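Local structure of uncharacterized peroxidase-related protein (Silicibacter sp., 2PFX) at residues M57-M62 against N163-F168; V80-N84 against A130-R135; E72-I76 against R122-L127. The protein is of unknown function but, as a peroxidase-related member of the carboxymuconolactone decarboxylase family with an AhpD-like fold, is probably an oxidoreductase. The contacts are given in a common frame with arbitrary orientation. Numbering follows the deposited sequence.

Interaction 1: M57-M62 against N163-F168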
loop_
_atom_site.group_PDB
_atom_site.type_symbol
_atom_site.label_atom_id
_atom_site.label_comp_id
_atom_site.label_asym_id
_atom_site.label_seq_id
_atom_site.Cartn_x
_atom_site.Cartn_y
_atom_site.Cartn_z
HETATM N N MSE A 57 -29.576 -1.265 14.767
HETATM C CA MSE A 57 -28.701 -0.384 14.017
HETATM C C MSE A 57 -28.872 -0.599 12.524
HETATM O O MSE A 57 -29.013 0.388 11.804
HETATM C CB MSE A 57 -27.252 -0.625 14.442
HETATM C CG MSE A 57 -26.309 0.275 13.663
HETATM SE SE MSE A 57 -24.519 0.299 14.294
HETATM C CE MSE A 57 -24.968 1.215 15.924
ATOM N N TYR A 58 -28.857 -1.860 12.064
ATOM C CA TYR A 58 -29.056 -2.117 10.644
ATOM C C TYR A 58 -30.337 -1.424 10.169
ATOM O O TYR A 58 -30.363 -0.787 9.114
ATOM C CB TYR A 58 -29.120 -3.615 10.329
ATOM C CG TYR A 58 -29.315 -3.951 8.870
ATOM C CD1 TYR A 58 -30.510 -3.955 8.158
ATOM C CD2 TYR A 58 -28.185 -4.320 8.135
ATOM C CE1 TYR A 58 -30.632 -4.268 6.832
ATOM C CE2 TYR A 58 -28.289 -4.635 6.791
ATOM C CZ TYR A 58 -29.496 -4.614 6.139
ATOM O OH TYR A 58 -29.610 -4.934 4.800
ATOM N N ASN A 59 -31.439 -1.623 10.876
ATOM C CA ASN A 59 -32.721 -1.118 10.373
ATOM C C ASN A 59 -32.695 0.407 10.270
ATOM O O ASN A 59 -33.108 0.978 9.255
ATOM C CB ASN A 59 -33.875 -1.629 11.252
ATOM C CG ASN A 59 -34.207 -3.084 10.949
ATOM O OD1 ASN A 59 -34.030 -3.549 9.828
ATOM N ND2 ASN A 59 -34.659 -3.809 11.959
ATOM N N ASP A 60 -32.193 1.034 11.322
ATOM C CA ASP A 60 -32.201 2.496 11.332
ATOM C C ASP A 60 -31.426 3.018 10.136
ATOM O O ASP A 60 -31.890 3.845 9.376
ATOM C CB ASP A 60 -31.590 3.049 12.602
ATOM C CG ASP A 60 -31.514 4.566 12.542
ATOM O OD1 ASP A 60 -32.589 5.167 12.706
ATOM O OD2 ASP A 60 -30.423 5.113 12.320
ATOM N N LEU A 61 -30.221 2.457 9.966
ATOM C CA LEU A 61 -29.360 2.950 8.897
ATOM C C LEU A 61 -29.848 2.634 7.498
ATOM O O LEU A 61 -29.739 3.494 6.626
ATOM C CB LEU A 61 -27.994 2.315 9.115
ATOM C CG LEU A 61 -27.075 2.922 10.158
ATOM C CD1 LEU A 61 -27.360 2.635 11.616
ATOM C CD2 LEU A 61 -25.700 2.342 9.830
HETATM N N MSE A 62 -30.340 1.415 7.309
HETATM C CA MSE A 62 -30.707 0.954 5.981
HETATM C C MSE A 62 -32.156 1.229 5.610
HETATM O O MSE A 62 -32.481 1.410 4.421
HETATM C CB MSE A 62 -30.433 -0.549 5.872
HETATM C CG MSE A 62 -28.959 -0.906 5.968
HETATM SE SE MSE A 62 -27.732 0.171 4.925
HETATM C CE MSE A 62 -28.124 -0.819 3.337
ATOM N N ASN A 163 -22.376 7.103 8.249
ATOM C CA ASN A 163 -22.738 5.994 9.150
ATOM C C ASN A 163 -22.969 4.710 8.379
ATOM O O ASN A 163 -22.558 3.636 8.836
ATOM C CB ASN A 163 -23.941 6.386 10.004
ATOM C CG ASN A 163 -23.473 7.107 11.255
ATOM O OD1 ASN A 163 -23.363 6.495 12.318
ATOM N ND2 ASN A 163 -23.188 8.395 11.117
ATOM N N VAL A 164 -23.615 4.801 7.216
ATOM C CA VAL A 164 -23.804 3.606 6.408
ATOM C C VAL A 164 -22.435 3.044 6.030
ATOM O O VAL A 164 -22.191 1.861 6.186
ATOM C CB VAL A 164 -24.656 3.888 5.172
ATOM C CG1 VAL A 164 -24.668 2.703 4.222
ATOM C CG2 VAL A 164 -26.056 4.253 5.639
ATOM N N THR A 165 -21.555 3.910 5.549
ATOM C CA THR A 165 -20.211 3.518 5.175
ATOM C C THR A 165 -19.478 2.859 6.346
ATOM O O THR A 165 -18.938 1.755 6.243
ATOM C CB THR A 165 -19.389 4.746 4.720
ATOM O OG1 THR A 165 -19.969 5.335 3.536
ATOM C CG2 THR A 165 -17.972 4.356 4.345
ATOM N N GLY A 166 -19.454 3.519 7.504
ATOM C CA GLY A 166 -18.800 2.958 8.684
ATOM C C GLY A 166 -19.399 1.624 9.087
ATOM O O GLY A 166 -18.651 0.700 9.431
ATOM N N PHE A 167 -20.720 1.523 9.036
ATOM C CA PHE A 167 -21.387 0.268 9.397
ATOM C C PHE A 167 -20.887 -0.885 8.545
ATOM O O PHE A 167 -20.608 -1.930 9.128
ATOM C CB PHE A 167 -22.902 0.427 9.298
ATOM C CG PHE A 167 -23.739 -0.747 9.752
ATOM C CD1 PHE A 167 -23.816 -1.152 11.072
ATOM C CD2 PHE A 167 -24.453 -1.441 8.789
ATOM C CE1 PHE A 167 -24.598 -2.239 11.415
ATOM C CE2 PHE A 167 -25.261 -2.504 9.107
ATOM C CZ PHE A 167 -25.333 -2.876 10.434
ATOM N N PHE A 168 -20.739 -0.741 7.222
ATOM C CA PHE A 168 -20.274 -1.886 6.439
ATOM C C PHE A 168 -18.800 -2.127 6.647
ATOM O O PHE A 168 -18.323 -3.245 6.418
ATOM C CB PHE A 168 -20.639 -1.734 4.940
ATOM C CG PHE A 168 -22.141 -2.062 4.923
ATOM C CD1 PHE A 168 -22.557 -3.386 4.951
ATOM C CD2 PHE A 168 -23.067 -1.037 4.930
ATOM C CE1 PHE A 168 -23.911 -3.674 4.985
ATOM C CE2 PHE A 168 -24.427 -1.322 4.944
ATOM C CZ PHE A 168 -24.838 -2.644 4.968
#
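Helix 48-63 and helix 155-178 run roughly antiparallel where 57-62 meets 163-168: their local axes come within 10.2 Å and their directions differ by 143°. The most prominent bump is Phe167, whose ring fills a hollow lined by Met57, Tyr58 and Leu61, three residues gathered on one side of their helix. Its CB lies 3.4 Å from Leu61 CD2, its CE2 is 3.6 Å from Tyr58 CD2, and its CD1 is 3.6 Å from the selenium, SE, of Met57. The last is a Met-aromatic contact, with SE approaching the ring obliquely. In return Leu61 projects between Asn163, Val164 and Phe167; its CD2 stands 3.5 Å from Asn163 O, and the CA atoms of Leu61 and Val164 draw to 6.1 Å.

This interlocking of apolar side chains is the packing expected within an all-helical AhpD-like subunit, and the interface with another subunit lies close by: Phe167 also packs on Met170 of the second subunit, Met57 meets its own counterpart there, and Asn163 OD1 is hydrogen-bonded to Tyr44 OH of that chain. Further along, Met62 takes the mmm rotamer and so curls into the gap beside Val164 and Phe168. Its SE reaches Val164 CG1 at 4.0 Å and Phe168 CE2 at 3.6 Å, lying at the edge of the phenyl ring in a second Met-aromatic contact. Tyr58 spans both aromatics, its CE2 approaching Phe168 CZ at 4.4 Å, while Phe168 makes an edge-to-face contact with His93.

Interaction 2: V80-N84 against A130-R135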
loop_
_atom_site.group_PDB
_atom_site.type_symbol
_atom_site.label_atom_id
_atom_site.label_comp_id
_atom_site.label_asym_id
_atom_site.label_seq_id
_atom_site.Cartn_x
_atom_site.Cartn_y
_atom_site.Cartn_z
ATOM N N VAL A 80 -18.364 -0.351 -0.433
ATOM C CA VAL A 80 -17.543 -0.666 0.748
ATOM C C VAL A 80 -17.131 -2.129 0.708
ATOM O O VAL A 80 -15.945 -2.437 0.838
ATOM C CB VAL A 80 -18.266 -0.325 2.062
ATOM C CG1 VAL A 80 -17.410 -0.692 3.269
ATOM C CG2 VAL A 80 -18.608 1.162 2.105
ATOM N N SER A 81 -18.080 -3.044 0.520
ATOM C CA SER A 81 -17.788 -4.467 0.508
ATOM C C SER A 81 -16.821 -4.902 -0.568
ATOM O O SER A 81 -16.068 -5.848 -0.431
ATOM C CB SER A 81 -19.084 -5.247 0.253
ATOM O OG SER A 81 -20.062 -4.881 1.193
ATOM N N SER A 82 -16.903 -4.212 -1.715
ATOM C CA SER A 82 -16.007 -4.543 -2.810
ATOM C C SER A 82 -14.576 -4.198 -2.423
ATOM O O SER A 82 -13.627 -4.948 -2.663
ATOM C CB SER A 82 -16.434 -3.789 -4.077
ATOM O OG SER A 82 -15.577 -4.087 -5.164
ATOM N N ILE A 83 -14.395 -3.026 -1.810
ATOM C CA ILE A 83 -13.074 -2.609 -1.429
ATOM C C ILE A 83 -12.499 -3.528 -0.346
ATOM O O ILE A 83 -11.307 -3.834 -0.392
ATOM C CB ILE A 83 -13.045 -1.152 -0.934
ATOM C CG1 ILE A 83 -13.402 -0.152 -2.038
ATOM C CG2 ILE A 83 -11.705 -0.826 -0.297
ATOM C CD1 ILE A 83 -13.901 1.172 -1.518
ATOM N N ASN A 84 -13.350 -3.963 0.572
ATOM C CA ASN A 84 -12.898 -4.894 1.601
ATOM C C ASN A 84 -12.958 -6.361 1.193
ATOM O O ASN A 84 -12.512 -7.224 1.977
ATOM C CB ASN A 84 -13.737 -4.742 2.871
ATOM C CG ASN A 84 -13.482 -3.406 3.543
ATOM O OD1 ASN A 84 -12.370 -2.886 3.521
ATOM N ND2 ASN A 84 -14.521 -2.878 4.134
ATOM N N ALA A 130 -17.533 7.402 0.203
ATOM C CA ALA A 130 -17.566 6.128 0.926
ATOM C C ALA A 130 -16.260 5.382 0.709
ATOM O O ALA A 130 -15.703 4.833 1.667
ATOM C CB ALA A 130 -18.766 5.302 0.498
ATOM N N ALA A 131 -15.782 5.375 -0.521
ATOM C CA ALA A 131 -14.519 4.731 -0.901
ATOM C C ALA A 131 -13.344 5.336 -0.166
ATOM O O ALA A 131 -12.487 4.634 0.385
ATOM C CB ALA A 131 -14.266 4.803 -2.408
ATOM N N LYS A 132 -13.298 6.662 -0.142
ATOM C CA LYS A 132 -12.226 7.329 0.573
ATOM C C LYS A 132 -12.287 7.099 2.078
ATOM O O LYS A 132 -11.272 6.988 2.793
ATOM C CB LYS A 132 -12.254 8.825 0.248
ATOM C CG LYS A 132 -11.062 9.534 0.918
ATOM C CD LYS A 132 -11.005 11.011 0.554
ATOM C CE LYS A 132 -9.732 11.619 1.140
ATOM N NZ LYS A 132 -9.417 12.876 0.414
HETATM N N MSE A 133 -13.480 7.040 2.646
HETATM C CA MSE A 133 -13.656 6.688 4.040
HETATM C C MSE A 133 -13.178 5.265 4.315
HETATM O O MSE A 133 -12.624 4.946 5.355
HETATM C CB MSE A 133 -15.135 6.741 4.402
HETATM C CG MSE A 133 -15.682 8.116 4.724
HETATM SE SE MSE A 133 -17.499 8.106 5.233
HETATM C CE MSE A 133 -17.272 7.115 6.848
ATOM N N THR A 134 -13.406 4.412 3.324
ATOM C CA THR A 134 -13.080 3.000 3.490
ATOM C C THR A 134 -11.577 2.800 3.443
ATOM O O THR A 134 -10.993 2.083 4.273
ATOM C CB THR A 134 -13.841 2.170 2.448
ATOM O OG1 THR A 134 -15.248 2.275 2.729
ATOM C CG2 THR A 134 -13.483 0.686 2.560
ATOM N N ARG A 135 -10.910 3.478 2.509
ATOM C CA ARG A 135 -9.452 3.368 2.409
ATOM C C ARG A 135 -8.646 4.286 3.307
ATOM O O ARG A 135 -7.514 3.963 3.721
ATOM C CB ARG A 135 -9.073 3.652 0.947
ATOM C CG ARG A 135 -9.373 2.474 0.047
ATOM C CD ARG A 135 -10.156 2.848 -1.187
ATOM N NE ARG A 135 -9.298 3.025 -2.346
ATOM C CZ ARG A 135 -9.705 3.280 -3.578
ATOM N NH1 ARG A 135 -10.996 3.400 -3.889
ATOM N NH2 ARG A 135 -8.747 3.404 -4.498
HETATM O O HOH W 1 -11.158 -0.821 4.579
#
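Thr134 projects toward 80-84. In its m rotamer Thr134 OG1 donates to Ala130 O at 2.8 Å and is also hydrogen-bonded to Asn169 ND2, yet it still lies against Val80, 3.6 Å from CG2; CG2 of Thr134 meets Ile83 CG2 at 3.7 Å and Asn84 OD1 at 3.9 Å. Val80, in the t rotamer, also brings its CG2 to within 4.4 Å of Ala130 CB. Ile83 has an m chi1 and an extended chi2, so Ile83 CD1 rests on the small residue Ala131, 3.7 Å from its CA and 3.8 Å from its CB. Ile83 CG2 also touches the aliphatic part of Arg135, 4.1 Å from CG; the guanidinium of that residue forms a salt bridge with Glu139 of the fourth subunit. At the polar end a water joins Asn84 OD1 (2.6 Å) to Thr134 O (2.9 Å), while Asn84 ND2 is hydrogen-bonded to Asn172 OD1 and Asn169 OD1.

The local axes are 9.8 Å apart and diverge by 37°, both helices running broadly the same way. Helix 155-178 lies against this pair, with Asn169 touching Val80 and Thr165 touching Ala130, while Ser81 and Ser82 pack on helix 87-101.

Interaction 3: E72-I76 against R122-L127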
loop_
_atom_site.group_PDB
_atom_site.type_symbol
_atom_site.label_atom_id
_atom_site.label_comp_id
_atom_site.label_asym_id
_atom_site.label_seq_id
_atom_site.Cartn_x
_atom_site.Cartn_y
_atom_site.Cartn_z
ATOM N N GLU A 72 -29.738 3.754 -2.673
ATOM C CA GLU A 72 -28.483 4.480 -2.517
ATOM C C GLU A 72 -27.644 3.904 -1.382
ATOM O O GLU A 72 -26.424 3.780 -1.500
ATOM C CB GLU A 72 -28.800 5.965 -2.329
ATOM C CG GLU A 72 -28.875 6.712 -3.645
ATOM C CD GLU A 72 -29.512 8.083 -3.602
ATOM O OE1 GLU A 72 -30.099 8.481 -2.580
ATOM O OE2 GLU A 72 -29.423 8.798 -4.632
ATOM N N ARG A 73 -28.323 3.549 -0.293
ATOM C CA ARG A 73 -27.606 3.004 0.878
ATOM C C ARG A 73 -27.086 1.615 0.564
ATOM O O ARG A 73 -25.993 1.266 0.999
ATOM C CB ARG A 73 -28.536 3.076 2.082
ATOM C CG ARG A 73 -28.785 4.515 2.512
ATOM C CD ARG A 73 -29.766 4.581 3.660
ATOM N NE ARG A 73 -31.110 4.799 3.168
ATOM C CZ ARG A 73 -32.225 4.849 3.888
ATOM N NH1 ARG A 73 -32.212 4.682 5.197
ATOM N NH2 ARG A 73 -33.385 5.075 3.278
ATOM N N GLU A 74 -27.860 0.865 -0.204
ATOM C CA GLU A 74 -27.376 -0.453 -0.641
ATOM C C GLU A 74 -26.185 -0.309 -1.583
ATOM O O GLU A 74 -25.287 -1.152 -1.564
ATOM C CB GLU A 74 -28.474 -1.243 -1.330
ATOM C CG GLU A 74 -29.501 -1.868 -0.419
ATOM C CD GLU A 74 -28.951 -2.881 0.570
ATOM O OE1 GLU A 74 -27.755 -3.226 0.490
ATOM O OE2 GLU A 74 -29.756 -3.323 1.428
HETATM N N MSE A 75 -26.176 0.735 -2.404
HETATM C CA MSE A 75 -25.047 0.972 -3.301
HETATM C C MSE A 75 -23.778 1.252 -2.512
HETATM O O MSE A 75 -22.679 0.810 -2.828
HETATM C CB MSE A 75 -25.414 2.129 -4.252
HETATM C CG MSE A 75 -26.471 1.726 -5.269
HETATM SE SE MSE A 75 -27.080 3.312 -6.224
HETATM C CE MSE A 75 -25.618 3.168 -7.445
ATOM N N ILE A 76 -23.913 2.007 -1.434
ATOM C CA ILE A 76 -22.788 2.322 -0.585
ATOM C C ILE A 76 -22.263 1.019 -0.002
ATOM O O ILE A 76 -21.072 0.740 0.013
ATOM C CB ILE A 76 -23.171 3.289 0.544
ATOM C CG1 ILE A 76 -23.383 4.735 0.096
ATOM C CG2 ILE A 76 -22.142 3.282 1.662
ATOM C CD1 ILE A 76 -24.062 5.611 1.149
ATOM N N ARG A 122 -24.205 13.040 -8.430
ATOM C CA ARG A 122 -24.633 12.902 -7.040
ATOM C C ARG A 122 -24.294 11.505 -6.504
ATOM O O ARG A 122 -23.683 11.394 -5.438
ATOM C CB ARG A 122 -26.127 13.163 -6.915
ATOM C CG ARG A 122 -26.773 12.792 -5.586
ATOM C CD ARG A 122 -28.254 12.480 -5.758
ATOM N NE ARG A 122 -28.870 11.773 -4.638
ATOM C CZ ARG A 122 -29.265 12.350 -3.504
ATOM N NH1 ARG A 122 -29.101 13.659 -3.337
ATOM N NH2 ARG A 122 -29.822 11.630 -2.527
ATOM N N GLN A 123 -24.678 10.480 -7.255
ATOM C CA GLN A 123 -24.425 9.134 -6.745
ATOM C C GLN A 123 -22.947 8.832 -6.828
ATOM O O GLN A 123 -22.415 8.160 -5.958
ATOM C CB GLN A 123 -25.259 8.105 -7.526
ATOM C CG GLN A 123 -26.724 8.248 -7.177
ATOM C CD GLN A 123 -27.637 7.194 -7.754
ATOM O OE1 GLN A 123 -27.331 6.567 -8.763
ATOM N NE2 GLN A 123 -28.775 7.058 -7.066
ATOM N N ARG A 124 -22.301 9.341 -7.886
ATOM C CA ARG A 124 -20.874 9.006 -7.977
ATOM C C ARG A 124 -20.098 9.637 -6.851
ATOM O O ARG A 124 -19.208 8.997 -6.275
ATOM C CB ARG A 124 -20.338 9.463 -9.338
ATOM C CG ARG A 124 -18.851 9.242 -9.469
ATOM C CD ARG A 124 -18.393 7.791 -9.169
ATOM N NE ARG A 124 -16.922 7.823 -9.397
ATOM C CZ ARG A 124 -16.309 7.413 -10.496
ATOM N NH1 ARG A 124 -16.914 6.893 -11.554
ATOM N NH2 ARG A 124 -14.984 7.541 -10.532
ATOM N N VAL A 125 -20.344 10.897 -6.470
ATOM C CA VAL A 125 -19.519 11.469 -5.398
ATOM C C VAL A 125 -19.859 10.845 -4.049
ATOM O O VAL A 125 -19.005 10.725 -3.171
ATOM C CB VAL A 125 -19.617 12.998 -5.348
ATOM C CG1 VAL A 125 -19.177 13.538 -6.722
ATOM C CG2 VAL A 125 -20.996 13.521 -4.990
HETATM N N MSE A 126 -21.101 10.422 -3.883
HETATM C CA MSE A 126 -21.509 9.664 -2.710
HETATM C C MSE A 126 -20.637 8.419 -2.549
HETATM O O MSE A 126 -20.078 8.141 -1.481
HETATM C CB MSE A 126 -22.979 9.321 -2.844
HETATM C CG MSE A 126 -23.543 8.526 -1.675
HETATM SE SE MSE A 126 -25.316 7.904 -2.048
HETATM C CE MSE A 126 -24.793 6.591 -3.328
ATOM N N LEU A 127 -20.494 7.673 -3.631
ATOM C CA LEU A 127 -19.642 6.485 -3.600
ATOM C C LEU A 127 -18.152 6.773 -3.487
ATOM O O LEU A 127 -17.417 6.021 -2.843
ATOM C CB LEU A 127 -19.923 5.596 -4.818
ATOM C CG LEU A 127 -21.360 5.088 -4.926
ATOM C CD1 LEU A 127 -21.560 4.269 -6.185
ATOM C CD2 LEU A 127 -21.773 4.267 -3.700
#
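Met75, Ile76, Met126 and Leu127 form the apolar centre between helix 70-84 and helix 121-136, two neighbouring helices of the AhpD-like bundle that run in similar directions here, 39° apart, with local axes 10.4 Å from each other. Leu127 CD2 nestles against the facing backbone, 3.7 Å from Met75 O and 3.8 Å from Ile76 CA. Ile76 CD1 packs on Met126 CG at 4.1 Å, and helix 155-178 adjoins this apolar patch, Ile161 touching both residues. Moving outward, the methyl CE of Met126 approaches Glu72 O at 3.7 Å and its SE lies 4.0 Å from Glu72 CB, so the aliphatic part of the glutamate extends the apolar layer.

Beyond it the carboxylate, also held by Ser69 N at OE1, receives a two-pronged salt bridge from Arg122: NH2 donates to Glu72 OE1 at 3.2 Å and NE to OE2 at 3.0 Å. Gln123 NE2 shares that second oxygen, donating to Glu72 OE2 over 3.1 Å.

Interactions 2 and 3 join the same two helices, 70-84 and 121-136, and their centres are 12 Å apart. Interaction 1 pairs helix 48-63 with helix 155-178; its centre is 14 Å from that of each of the others. Along the chain 57-62 comes first, then 72-76, 80-84, 122-127, 130-135 and finally 163-168, so interaction 1 closes a loop within which the other two are nested. Helix 155-178 ties all three together: Thr165 OG1 lies 3.3 Å from Ala130 CB and 3.5 Å from Ile76 CG2. Arg73 NH1 approaches Leu61 O at 3.1 Å, a probable hydrogen bond linking helices 48-63 and 70-84. The result is one continuous helical core, which at interactions 1 and 2 also meets the second subunit of the six-chain assembly.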